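Local structure of L-talarate/galactarate dehydratase (Salmonella typhimurium, 2PP0) at residues R208-V213 / F221-D226. The protein catalyses the magnesium-dependent dehydration of L-talarate and galactarate to 5-keto-4-deoxy-D-glucarate and, in competition with this, epimerises L-talarate to galactarate. Residues are numbered along the deposited sequence; the frame is centred on the assembly and turned at random.
Sequences RRLTAV and FPLMVD
Leu210 and Val213 of the helix meet Leu223 and Val225 of the strand with no flat group between them; the one aromatic ring of these two segments, Phe221, sits apart, before the strand begins. Pro222 CD lies over one face of the Phe221 ring, 3.6 Å above its plane and offset toward the rim.

The contact itself is made by branched aliphatic ends. Leu210 carries most of it from the helix: its CG is anti to the backbone N (chi1 -176°), which carries the two methyls toward the strand although the CB does not head straight for it. Leu210 CD1 then touches both strand side chains, at 3.8 Å from Leu223 CD2 and 3.6 Å from Val225 CG1. Leu210 and Val225 cross at about a right angle, and Leu210 CD2 is a looser neighbour of the same Val225 CG1, at 4.0 Å. One turn further on, Val213 CG1 comes within 4.0 Å of Leu223 CD1, so the two methyls of Leu223 are divided between the two helix residues, CD2 to Leu210 and CD1 to Val213. Phe246 and Leu196 also pack on Leu210, and Leu248 on both Leu223 and Val225.

No hydrogen bond joins the segments. On the helix, Arg208 O takes both the Ala212 amide and the Thr211 hydroxyl, with Thr211 OG1 2.6 Å away, the two donors coming from the same face of the carbonyl plane.

The axes of helix segment 208-213 and strand 223-226 run nearly antiparallel, at 163°, and approach to 10.5 Å. These are the helix and second strand of a beta-alpha-beta crossover: strand 194-197, helix 203-217, then strand 223-226 parallel to the first. Met224 points away from the helix, while Asp226, at the strand's C-terminal end, binds the magnesium ion and pairs with the catalytic Lys197, the classic active-site placement of the enolase-superfamily TIM barrel.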
# COMPACT_ATOMS: atom_id res chain seq x y z
N ARG B 208 -31.65 -22.33 20.09
CA ARG B 208 -32.66 -23.11 19.39
C ARG B 208 -32.56 -22.90 17.88
O ARG B 208 -32.50 -23.86 17.11
CB ARG B 208 -34.05 -22.71 19.88
CG ARG B 208 -35.19 -23.33 19.09
CD ARG B 208 -36.54 -22.98 19.70
NE ARG B 208 -37.63 -23.52 18.89
CZ ARG B 208 -38.07 -22.97 17.76
NH1 ARG B 208 -37.52 -21.86 17.30
NH2 ARG B 208 -39.06 -23.55 17.09
N ARG B 209 -32.55 -21.64 17.46
CA ARG B 209 -32.46 -21.31 16.05
C ARG B 209 -31.13 -21.80 15.47
O ARG B 209 -31.10 -22.39 14.39
CB ARG B 209 -32.61 -19.80 15.85
CG ARG B 209 -34.01 -19.29 16.15
CD ARG B 209 -34.01 -17.83 16.56
NE ARG B 209 -33.68 -16.90 15.48
CZ ARG B 209 -34.44 -16.70 14.41
NH1 ARG B 209 -35.58 -17.36 14.25
NH2 ARG B 209 -34.06 -15.82 13.49
N LEU B 210 -30.04 -21.58 16.21
CA LEU B 210 -28.72 -22.00 15.75
C LEU B 210 -28.63 -23.51 15.58
O LEU B 210 -28.02 -24.01 14.63
CB LEU B 210 -27.63 -21.51 16.72
CG LEU B 210 -26.16 -21.77 16.35
CD1 LEU B 210 -25.85 -21.16 14.99
CD2 LEU B 210 -25.26 -21.16 17.41
N THR B 211 -29.23 -24.26 16.51
CA THR B 211 -29.20 -25.72 16.43
C THR B 211 -30.00 -26.21 15.22
O THR B 211 -29.61 -27.16 14.55
CB THR B 211 -29.78 -26.38 17.71
OG1 THR B 211 -31.15 -26.00 17.87
CG2 THR B 211 -28.99 -25.94 18.93
N ALA B 212 -31.12 -25.55 14.96
CA ALA B 212 -31.97 -25.91 13.83
C ALA B 212 -31.27 -25.64 12.51
O ALA B 212 -31.42 -26.40 11.55
CB ALA B 212 -33.28 -25.13 13.90
N VAL B 213 -30.50 -24.55 12.45
CA VAL B 213 -29.77 -24.19 11.24
C VAL B 213 -28.59 -25.11 10.97
O VAL B 213 -28.36 -25.52 9.82
CB VAL B 213 -29.26 -22.73 11.29
CG1 VAL B 213 -28.43 -22.42 10.05
CG2 VAL B 213 -30.43 -21.77 11.39
N PHE B 221 -20.96 -27.49 6.23
CA PHE B 221 -21.22 -26.17 5.67
C PHE B 221 -20.82 -25.03 6.59
O PHE B 221 -21.17 -25.03 7.78
CB PHE B 221 -22.70 -26.02 5.31
CG PHE B 221 -22.94 -25.03 4.20
CD1 PHE B 221 -22.71 -25.38 2.88
CD2 PHE B 221 -23.37 -23.74 4.49
CE1 PHE B 221 -22.90 -24.46 1.85
CE2 PHE B 221 -23.56 -22.81 3.47
CZ PHE B 221 -23.32 -23.17 2.14
N PRO B 222 -20.09 -24.04 6.06
CA PRO B 222 -19.66 -22.89 6.87
C PRO B 222 -20.83 -22.15 7.52
O PRO B 222 -21.73 -21.67 6.84
CB PRO B 222 -18.92 -22.03 5.86
CG PRO B 222 -18.32 -23.04 4.94
CD PRO B 222 -19.49 -23.97 4.71
N LEU B 223 -20.80 -22.08 8.85
CA LEU B 223 -21.84 -21.40 9.62
C LEU B 223 -21.18 -20.41 10.59
O LEU B 223 -20.17 -20.72 11.21
CB LEU B 223 -22.68 -22.40 10.39
CG LEU B 223 -23.79 -21.84 11.30
CD1 LEU B 223 -24.74 -20.97 10.50
CD2 LEU B 223 -24.53 -23.00 11.93
N MET B 224 -21.76 -19.22 10.70
CA MET B 224 -21.22 -18.21 11.59
C MET B 224 -22.36 -17.45 12.27
O MET B 224 -23.50 -17.51 11.81
CB MET B 224 -20.32 -17.24 10.80
CG MET B 224 -20.80 -16.88 9.38
SD MET B 224 -20.08 -17.86 8.01
CE MET B 224 -21.24 -18.93 7.72
N VAL B 225 -22.06 -16.76 13.36
CA VAL B 225 -23.09 -15.99 14.06
C VAL B 225 -22.62 -14.57 14.33
O VAL B 225 -21.42 -14.29 14.32
CB VAL B 225 -23.52 -16.65 15.39
CG1 VAL B 225 -24.04 -18.06 15.12
CG2 VAL B 225 -22.36 -16.69 16.37
N ASP B 226 -23.58 -13.69 14.58
CA ASP B 226 -23.32 -12.27 14.83
C ASP B 226 -24.25 -11.75 15.94
O ASP B 226 -25.47 -11.76 15.78
CB ASP B 226 -23.56 -11.50 13.52
CG ASP B 226 -23.29 -10.02 13.64
OD1 ASP B 226 -22.90 -9.57 14.73
OD2 ASP B 226 -23.47 -9.31 12.63